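Local coordinates for shikimate 5-dehydrogenase AroE (5-dehydroshikimate reductase) (Mycobacterium tuberculosis, PDB 4P4G), which probably catalyses the NADPH-dependent reduction of 3-dehydroshikimate to shikimate, a step in the biosynthesis of chorismate and aromatic amino acids, at residues V86-T91 with T128-V133; D102-D107 with A244-E249. All coordinates share one frame; numbering follows the deposited sequence.

Contact 1 (V86-T91 with T128-V133); sequences VGSANT and TAPAAV. With SKM ((3R,4S,5R)-3,4,5-trihydroxycyclohex-1-ene-1-carboxylic acid), chain C.
Val86 and Pro130 meet in a small, buried apolar contact. The side chains cross at about a right angle. Val86 CG1 lies 3.6 Å from Pro130 CB and equally near CG, so one methyl sits against the CB-CG bond of the proline. CG1 stands anti to the backbone N (chi1 172°), which carries this branch to helix 129-139. The same methyl approaches Ala131, with CG1 4.4 Å from Ala131 CB. Leu157 and Leu160 of helix 151-163 also pack on Pro130.

A carbonyl adds to this packing. Val86 O lies 3.3 Å from Pro130 CB. Val86 ends helix 81-86, and the positive phi of Gly87 (92°) turns the chain out of that helix toward Ser88 and Asn90.

A polar tie runs alongside the packing. Ser88 OG bonds Gly127 O, immediately before 128-133, and sits 4.0 Å from Pro130 CG.

Ligand binding belongs to the other end of 86-91. Asn90 ND2 donates a nearly straight bond to shikimate O12 at 2.9 Å (165°). On the other amide atom, Thr91 OG1 donates to Asn90 OD1 at 2.8 Å from above the carbonyl plane. Thr104 N also bonds OD1, which helps to fix the amide's rotation.

The packing joins the substrate-binding domain to the first helix of the Rossmann-type domain, beside a loop consistent with a glycine-rich dinucleotide-binding turn.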
ATOM      1  N   VAL A  86       2.095  10.580   6.269  1.00 16.89           N
ATOM      2  CA  VAL A  86       1.487   9.262   6.438  1.00 18.07           C
ATOM      3  C   VAL A  86       1.916   8.595   7.734  1.00 17.57           C
ATOM      4  O   VAL A  86       1.094   8.026   8.454  1.00 19.73           O
ATOM      5  CB  VAL A  86       1.833   8.335   5.251  1.00 20.03           C
ATOM      6  CG1 VAL A  86       1.380   6.915   5.519  1.00 20.29           C
ATOM      7  CG2 VAL A  86       1.182   8.854   3.994  1.00 22.54           C
ATOM      8  N   GLY A  87       3.205   8.663   8.046  1.00 15.04           N
ATOM      9  CA  GLY A  87       3.687   8.019   9.253  1.00 14.91           C
ATOM     10  C   GLY A  87       4.178   6.604   9.049  1.00 14.64           C
ATOM     11  O   GLY A  87       4.438   5.883  10.021  1.00 13.27           O
ATOM     12  N   SER A  88       4.320   6.202   7.789  1.00 13.47           N
ATOM     13  CA  SER A  88       4.939   4.926   7.471  1.00 11.25           C
ATOM     14  C   SER A  88       5.590   5.069   6.110  1.00  9.02           C
ATOM     15  O   SER A  88       5.317   6.035   5.376  1.00  9.46           O
ATOM     16  CB  SER A  88       3.914   3.788   7.476  1.00 14.62           C
ATOM     17  OG  SER A  88       3.011   3.927   6.399  1.00 15.52           O
ATOM     18  N   ALA A  89       6.461   4.129   5.771  1.00  9.04           N
ATOM     19  CA  ALA A  89       7.217   4.218   4.532  1.00  9.59           C
ATOM     20  C   ALA A  89       7.289   2.861   3.881  1.00  8.47           C
ATOM     21  O   ALA A  89       7.621   1.878   4.536  1.00  9.37           O
ATOM     22  CB  ALA A  89       8.621   4.722   4.818  1.00 10.21           C
ATOM     23  N   ASN A  90       7.012   2.804   2.585  1.00  7.27           N
ATOM     24  CA  ASN A  90       7.146   1.547   1.870  1.00  4.99           C
ATOM     25  C   ASN A  90       8.351   1.573   0.935  1.00  8.04           C
ATOM     26  O   ASN A  90       8.519   0.689   0.087  1.00  8.53           O
ATOM     27  CB  ASN A  90       5.882   1.272   1.056  1.00  9.31           C
ATOM     28  CG  ASN A  90       5.784   2.169  -0.154  1.00 10.58           C
ATOM     29  OD1 ASN A  90       6.232   3.316  -0.120  1.00 11.18           O
ATOM     30  ND2 ASN A  90       5.195   1.656  -1.231  1.00 10.27           N
ATOM     31  N   THR A  91       9.184   2.598   1.079  1.00  6.40           N
ATOM     32  CA  THR A  91      10.314   2.796   0.165  1.00  7.73           C
ATOM     33  C   THR A  91      11.479   3.395   0.926  1.00  9.03           C
ATOM     34  O   THR A  91      11.301   4.363   1.666  1.00  8.59           O
ATOM     35  CB  THR A  91       9.931   3.782  -0.966  1.00 11.89           C
ATOM     36  OG1 THR A  91       8.687   3.388  -1.556  1.00 14.20           O
ATOM     37  CG2 THR A  91      11.006   3.836  -2.051  1.00 13.52           C
ATOM     38  N   THR A 128      -0.271   0.224   5.870  1.00 13.00           N
ATOM     39  CA  THR A 128      -0.858   0.666   4.614  1.00 12.97           C
ATOM     40  C   THR A 128      -2.103   1.528   4.873  1.00 11.00           C
ATOM     41  O   THR A 128      -2.498   2.343   4.038  1.00 12.50           O
ATOM     42  CB  THR A 128      -1.217  -0.539   3.720  1.00 15.27           C
ATOM     43  OG1 THR A 128      -0.046  -1.349   3.524  1.00 17.92           O
ATOM     44  CG2 THR A 128      -1.730  -0.073   2.368  1.00 14.99           C
ATOM     45  N   ALA A 129      -2.708   1.365   6.045  1.00 10.18           N
ATOM     46  CA  ALA A 129      -3.919   2.135   6.365  1.00  9.96           C
ATOM     47  C   ALA A 129      -3.787   3.668   6.291  1.00 10.88           C
ATOM     48  O   ALA A 129      -4.679   4.332   5.770  1.00 10.82           O
ATOM     49  CB  ALA A 129      -4.491   1.708   7.728  1.00 11.49           C
ATOM     50  N   PRO A 130      -2.700   4.247   6.828  1.00 11.34           N
ATOM     51  CA  PRO A 130      -2.633   5.709   6.697  1.00 11.20           C
ATOM     52  C   PRO A 130      -2.413   6.167   5.259  1.00 10.54           C
ATOM     53  O   PRO A 130      -2.869   7.249   4.909  1.00 11.48           O
ATOM     54  CB  PRO A 130      -1.452   6.097   7.586  1.00 12.34           C
ATOM     55  CG  PRO A 130      -0.643   4.846   7.741  1.00 12.50           C
ATOM     56  CD  PRO A 130      -1.606   3.711   7.659  1.00 12.00           C
ATOM     57  N   ALA A 131      -1.739   5.358   4.441  1.00 11.32           N
ATOM     58  CA  ALA A 131      -1.621   5.667   3.019  1.00 12.00           C
ATOM     59  C   ALA A 131      -2.977   5.648   2.336  1.00 12.00           C
ATOM     60  O   ALA A 131      -3.237   6.450   1.440  1.00 12.92           O
ATOM     61  CB  ALA A 131      -0.664   4.709   2.337  1.00 12.85           C
ATOM     62  N   ALA A 132      -3.846   4.724   2.742  1.00  8.18           N
ATOM     63  CA  ALA A 132      -5.201   4.700   2.201  1.00  8.97           C
ATOM     64  C   ALA A 132      -5.955   5.977   2.586  1.00  9.88           C
ATOM     65  O   ALA A 132      -6.694   6.522   1.772  1.00 10.32           O
ATOM     66  CB  ALA A 132      -5.947   3.478   2.664  1.00 11.35           C
ATOM     67  N   VAL A 133      -5.775   6.444   3.820  1.00 10.53           N
ATOM     68  CA  VAL A 133      -6.427   7.678   4.260  1.00 10.30           C
ATOM     69  C   VAL A 133      -5.988   8.876   3.423  1.00 12.51           C
ATOM     70  O   VAL A 133      -6.825   9.618   2.896  1.00 12.68           O
ATOM     71  CB  VAL A 133      -6.190   7.926   5.767  1.00 11.06           C
ATOM     72  CG1 VAL A 133      -6.645   9.332   6.172  1.00 13.57           C
ATOM     73  CG2 VAL A 133      -6.915   6.859   6.587  1.00 12.31           C
TER
HETATM   74  O12 SKM C 301       3.970  -0.936  -0.730  1.00 19.07           O
HETATM   75  C8  SKM C 301       4.139  -2.132  -1.486  1.00 19.11           C
HETATM   76  C6  SKM C 301       3.171  -3.155  -0.963  1.00 21.24           C
HETATM   77  O7  SKM C 301       3.215  -3.217   0.450  1.00 24.83           O
HETATM   78  C5  SKM C 301       3.530  -4.448  -1.492  1.00 17.41           C
HETATM   79  C4  SKM C 301       4.675  -4.787  -2.081  1.00 13.30           C
HETATM   80  C1  SKM C 301       4.869  -6.216  -2.557  1.00 11.21           C
HETATM   81  O2  SKM C 301       5.901  -6.517  -3.175  1.00 13.07           O
HETATM   82  O3  SKM C 301       4.007  -7.088  -2.343  1.00 14.87           O
HETATM   83  C10 SKM C 301       5.835  -3.775  -2.317  1.00 14.00           C
HETATM   84  C9  SKM C 301       5.580  -2.550  -1.390  1.00 17.56           C
HETATM   85  O11 SKM C 301       6.397  -1.544  -1.879  1.00 17.21           O

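Contact 2 (D102-D107 with A244-E249). With SKM ((3R,4S,5R)-3,4,5-trihydroxycyclohex-1-ene-1-carboxylic acid), chain C.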
ATOM      1  N   ASP A 102      10.303   7.180   1.733  1.00  9.14           N
ATOM      2  CA  ASP A 102       9.164   7.738   1.018  1.00 10.57           C
ATOM      3  C   ASP A 102       7.974   6.804   1.164  1.00  9.06           C
ATOM      4  O   ASP A 102       8.111   5.644   1.577  1.00  8.48           O
ATOM      5  CB  ASP A 102       9.495   7.960  -0.462  1.00 14.13           C
ATOM      6  CG  ASP A 102       8.376   8.693  -1.206  1.00 19.78           C
ATOM      7  OD1 ASP A 102       7.679   9.525  -0.575  1.00 19.25           O
ATOM      8  OD2 ASP A 102       8.176   8.424  -2.412  1.00 21.41           O
ATOM      9  N   ASN A 103       6.791   7.313   0.857  1.00 11.45           N
ATOM     10  CA  ASN A 103       5.623   6.463   0.809  1.00 10.85           C
ATOM     11  C   ASN A 103       4.949   6.591  -0.544  1.00 11.99           C
ATOM     12  O   ASN A 103       4.366   7.629  -0.860  1.00 13.73           O
ATOM     13  CB  ASN A 103       4.633   6.797   1.921  1.00 12.27           C
ATOM     14  CG  ASN A 103       3.576   5.737   2.066  1.00 15.36           C
ATOM     15  OD1 ASN A 103       2.796   5.501   1.138  1.00 16.91           O
ATOM     16  ND2 ASN A 103       3.542   5.079   3.217  1.00 14.99           N
ATOM     17  N   THR A 104       5.033   5.535  -1.343  1.00  8.32           N
ATOM     18  CA  THR A 104       4.360   5.520  -2.639  1.00  9.50           C
ATOM     19  C   THR A 104       3.023   4.769  -2.640  1.00 10.05           C
ATOM     20  O   THR A 104       2.378   4.683  -3.691  1.00  9.97           O
ATOM     21  CB  THR A 104       5.266   4.941  -3.748  1.00  9.25           C
ATOM     22  OG1 THR A 104       5.415   3.529  -3.550  1.00 10.41           O
ATOM     23  CG2 THR A 104       6.645   5.589  -3.722  1.00  9.58           C
ATOM     24  N   ASP A 105       2.603   4.237  -1.489  1.00 10.66           N
ATOM     25  CA  ASP A 105       1.297   3.565  -1.383  1.00 12.05           C
ATOM     26  C   ASP A 105       0.150   4.564  -1.563  1.00 11.84           C
ATOM     27  O   ASP A 105      -0.972   4.177  -1.905  1.00 11.05           O
ATOM     28  CB  ASP A 105       1.120   2.867  -0.025  1.00 13.18           C
ATOM     29  CG  ASP A 105       1.942   1.599   0.111  1.00 17.50           C
ATOM     30  OD1 ASP A 105       2.049   0.836  -0.872  1.00 18.01           O
ATOM     31  OD2 ASP A 105       2.480   1.369   1.222  1.00 19.45           O
ATOM     32  N   ILE A 106       0.420   5.841  -1.306  1.00 10.49           N
ATOM     33  CA  ILE A 106      -0.561   6.894  -1.577  1.00 11.20           C
ATOM     34  C   ILE A 106      -0.893   6.885  -3.069  1.00 12.20           C
ATOM     35  O   ILE A 106      -2.072   6.882  -3.446  1.00 11.79           O
ATOM     36  CB  ILE A 106      -0.027   8.278  -1.189  1.00 13.14           C
ATOM     37  CG1 ILE A 106       0.282   8.344   0.305  1.00 13.73           C
ATOM     38  CG2 ILE A 106      -1.008   9.372  -1.595  1.00 14.21           C
ATOM     39  CD1 ILE A 106       1.186   9.524   0.658  1.00 17.56           C
ATOM     40  N   ASP A 107       0.147   6.868  -3.911  1.00 11.17           N
ATOM     41  CA  ASP A 107      -0.025   6.723  -5.365  1.00 12.66           C
ATOM     42  C   ASP A 107      -0.738   5.429  -5.719  1.00 13.39           C
ATOM     43  O   ASP A 107      -1.536   5.388  -6.660  1.00 11.42           O
ATOM     44  CB  ASP A 107       1.325   6.701  -6.083  1.00 17.97           C
ATOM     45  CG  ASP A 107       2.059   8.013  -6.009  1.00 27.04           C
ATOM     46  OD1 ASP A 107       1.434   9.044  -5.679  1.00 28.25           O
ATOM     47  OD2 ASP A 107       3.274   8.016  -6.313  1.00 31.97           O
ATOM     48  N   ALA A 244       4.334   1.176  -7.691  1.00  8.28           N
ATOM     49  CA  ALA A 244       5.645   0.773  -8.188  1.00  8.31           C
ATOM     50  C   ALA A 244       6.252   1.850  -9.085  1.00 10.93           C
ATOM     51  O   ALA A 244       7.466   1.978  -9.141  1.00 11.58           O
ATOM     52  CB  ALA A 244       5.565  -0.549  -8.918  1.00 11.22           C
ATOM     53  N   PHE A 245       5.411   2.614  -9.783  1.00 12.89           N
ATOM     54  CA  PHE A 245       5.900   3.675 -10.668  1.00 13.79           C
ATOM     55  C   PHE A 245       6.854   4.632  -9.952  1.00 13.81           C
ATOM     56  O   PHE A 245       7.958   4.898 -10.421  1.00 12.19           O
ATOM     57  CB  PHE A 245       4.736   4.489 -11.243  1.00 14.02           C
ATOM     58  CG  PHE A 245       3.817   3.710 -12.140  1.00 12.56           C
ATOM     59  CD1 PHE A 245       4.301   2.715 -12.983  1.00 13.71           C
ATOM     60  CD2 PHE A 245       2.459   3.993 -12.151  1.00 14.34           C
ATOM     61  CE1 PHE A 245       3.439   2.009 -13.816  1.00 14.79           C
ATOM     62  CE2 PHE A 245       1.598   3.292 -12.979  1.00 15.03           C
ATOM     63  CZ  PHE A 245       2.085   2.302 -13.809  1.00 15.53           C
ATOM     64  N   ALA A 246       6.433   5.147  -8.804  1.00 12.30           N
ATOM     65  CA  ALA A 246       7.233   6.138  -8.102  1.00 14.52           C
ATOM     66  C   ALA A 246       8.467   5.501  -7.481  1.00 11.89           C
ATOM     67  O   ALA A 246       9.476   6.170  -7.267  1.00 14.31           O
ATOM     68  CB  ALA A 246       6.397   6.839  -7.047  1.00 16.10           C
ATOM     69  N   GLN A 247       8.376   4.213  -7.155  1.00  8.71           N
ATOM     70  CA  GLN A 247       9.531   3.514  -6.613  1.00  9.64           C
ATOM     71  C   GLN A 247      10.616   3.375  -7.674  1.00  9.28           C
ATOM     72  O   GLN A 247      11.800   3.626  -7.412  1.00  9.37           O
ATOM     73  CB  GLN A 247       9.125   2.147  -6.073  1.00 10.95           C
ATOM     74  CG  GLN A 247       8.447   2.203  -4.728  1.00 12.89           C
ATOM     75  CD  GLN A 247       8.328   0.831  -4.116  1.00 13.39           C
ATOM     76  OE1 GLN A 247       8.449  -0.188  -4.816  1.00 13.89           O
ATOM     77  NE2 GLN A 247       8.114   0.784  -2.812  1.00 13.26           N
ATOM     78  N   VAL A 248      10.222   2.987  -8.883  1.00  8.75           N
ATOM     79  CA  VAL A 248      11.186   2.897  -9.983  1.00  7.56           C
ATOM     80  C   VAL A 248      11.856   4.249 -10.239  1.00  8.63           C
ATOM     81  O   VAL A 248      13.066   4.320 -10.423  1.00 12.16           O
ATOM     82  CB  VAL A 248      10.524   2.341 -11.265  1.00  9.54           C
ATOM     83  CG1 VAL A 248      11.462   2.460 -12.448  1.00 11.01           C
ATOM     84  CG2 VAL A 248      10.142   0.871 -11.051  1.00 10.54           C
ATOM     85  N   GLU A 249      11.078   5.325 -10.195  1.00  8.41           N
ATOM     86  CA  GLU A 249      11.623   6.668 -10.388  1.00 10.43           C
ATOM     87  C   GLU A 249      12.685   7.012  -9.354  1.00 12.46           C
ATOM     88  O   GLU A 249      13.720   7.582  -9.692  1.00 13.09           O
ATOM     89  CB  GLU A 249      10.501   7.717 -10.431  1.00 13.18           C
ATOM     90  CG  GLU A 249       9.565   7.485 -11.622  1.00 16.61           C
ATOM     91  CD  GLU A 249       8.464   8.508 -11.754  1.00 26.08           C
ATOM     92  OE1 GLU A 249       8.165   9.202 -10.757  1.00 28.05           O
ATOM     93  OE2 GLU A 249       7.899   8.613 -12.868  1.00 29.36           O
TER
HETATM   94  O12 SKM C 301       3.970  -0.936  -0.730  1.00 19.07           O
HETATM   95  C8  SKM C 301       4.139  -2.132  -1.486  1.00 19.11           C
HETATM   96  C6  SKM C 301       3.171  -3.155  -0.963  1.00 21.24           C
HETATM   97  O7  SKM C 301       3.215  -3.217   0.450  1.00 24.83           O
HETATM   98  C5  SKM C 301       3.530  -4.448  -1.492  1.00 17.41           C
HETATM   99  C4  SKM C 301       4.675  -4.787  -2.081  1.00 13.30           C
HETATM  100  C1  SKM C 301       4.869  -6.216  -2.557  1.00 11.21           C
HETATM  101  O2  SKM C 301       5.901  -6.517  -3.175  1.00 13.07           O
HETATM  102  O3  SKM C 301       4.007  -7.088  -2.343  1.00 14.87           O
HETATM  103  C10 SKM C 301       5.835  -3.775  -2.317  1.00 14.00           C
HETATM  104  C9  SKM C 301       5.580  -2.550  -1.390  1.00 17.56           C
HETATM  105  O11 SKM C 301       6.397  -1.544  -1.879  1.00 17.21           O
HETATM  106  O   HOH W   1       3.701   5.560  -7.887  1.00 20.40           O
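Asp107 OD2 is gripped by two polar partners beside Ala246. A water donates to OD2 at 2.9 Å and accepts from Ala246 N at 2.9 Å, so it bridges the two helices. Arg82 NH1 of helix 81-86 forms a salt bridge with the same oxygen. Ala246 CB lies 3.4 Å from Asp107 OD2.

Thr104 carries the direct packing. Its CG2 methyl meets the Ala246 CB methyl at 3.6 Å. Its hydroxyl rests on the chain of Gln247, with OG1 3.5 Å from Gln247 CG. The threonine and glutamine side chains cross at about a right angle. A chi1 of 71° turns OG1 toward helix 236-252, where it bonds Gln243 O, one turn before Gln247.

Both segments reach the ligand. Asp105 OD1 accepts from shikimate O12 at 2.6 Å, while Asp105 OD2 has a salt bridge to Lys69. The extended chain of Gln247 brings NE2 to shikimate O11 at 3.0 Å, a bent bond of 136°. Ser63 OG holds Gln247 OE1. Just before Asp105 in the chain, Asn103 OD1 caps the start of helix 105-113 through weak bonds from Asp105 N and Ile106 N.

Two neighbouring hydroxyls of shikimate are therefore read differently. O12 donates to the Asp105 carboxylate and also accepts from Asn90 ND2, while O11 accepts from the Gln247 amide. Asp105 and Gln247 are each positioned by a second partner, consistent with selective recognition of the hydroxylated ring.

From the N terminus the chain runs through 86-91, the hairpin of strands 91-95 and 98-102, and then 102-107. Contact 1 closes a loop of 36 residues when 128-133 returns to 86-91. Contact 2 closes a much longer loop, which takes in the whole parallel sheet of the second domain before helix 236-252 comes back. The segments alternate, so the two contacts cross. Contact 1 ties the two domains together. Contact 2 sets the late helix against the start of the connecting helix 105-113. They meet directly: Thr91 OG1 is 2.9 Å from Gln247 NE2, a probable hydrogen bond. Both contacts also reach the same shikimate.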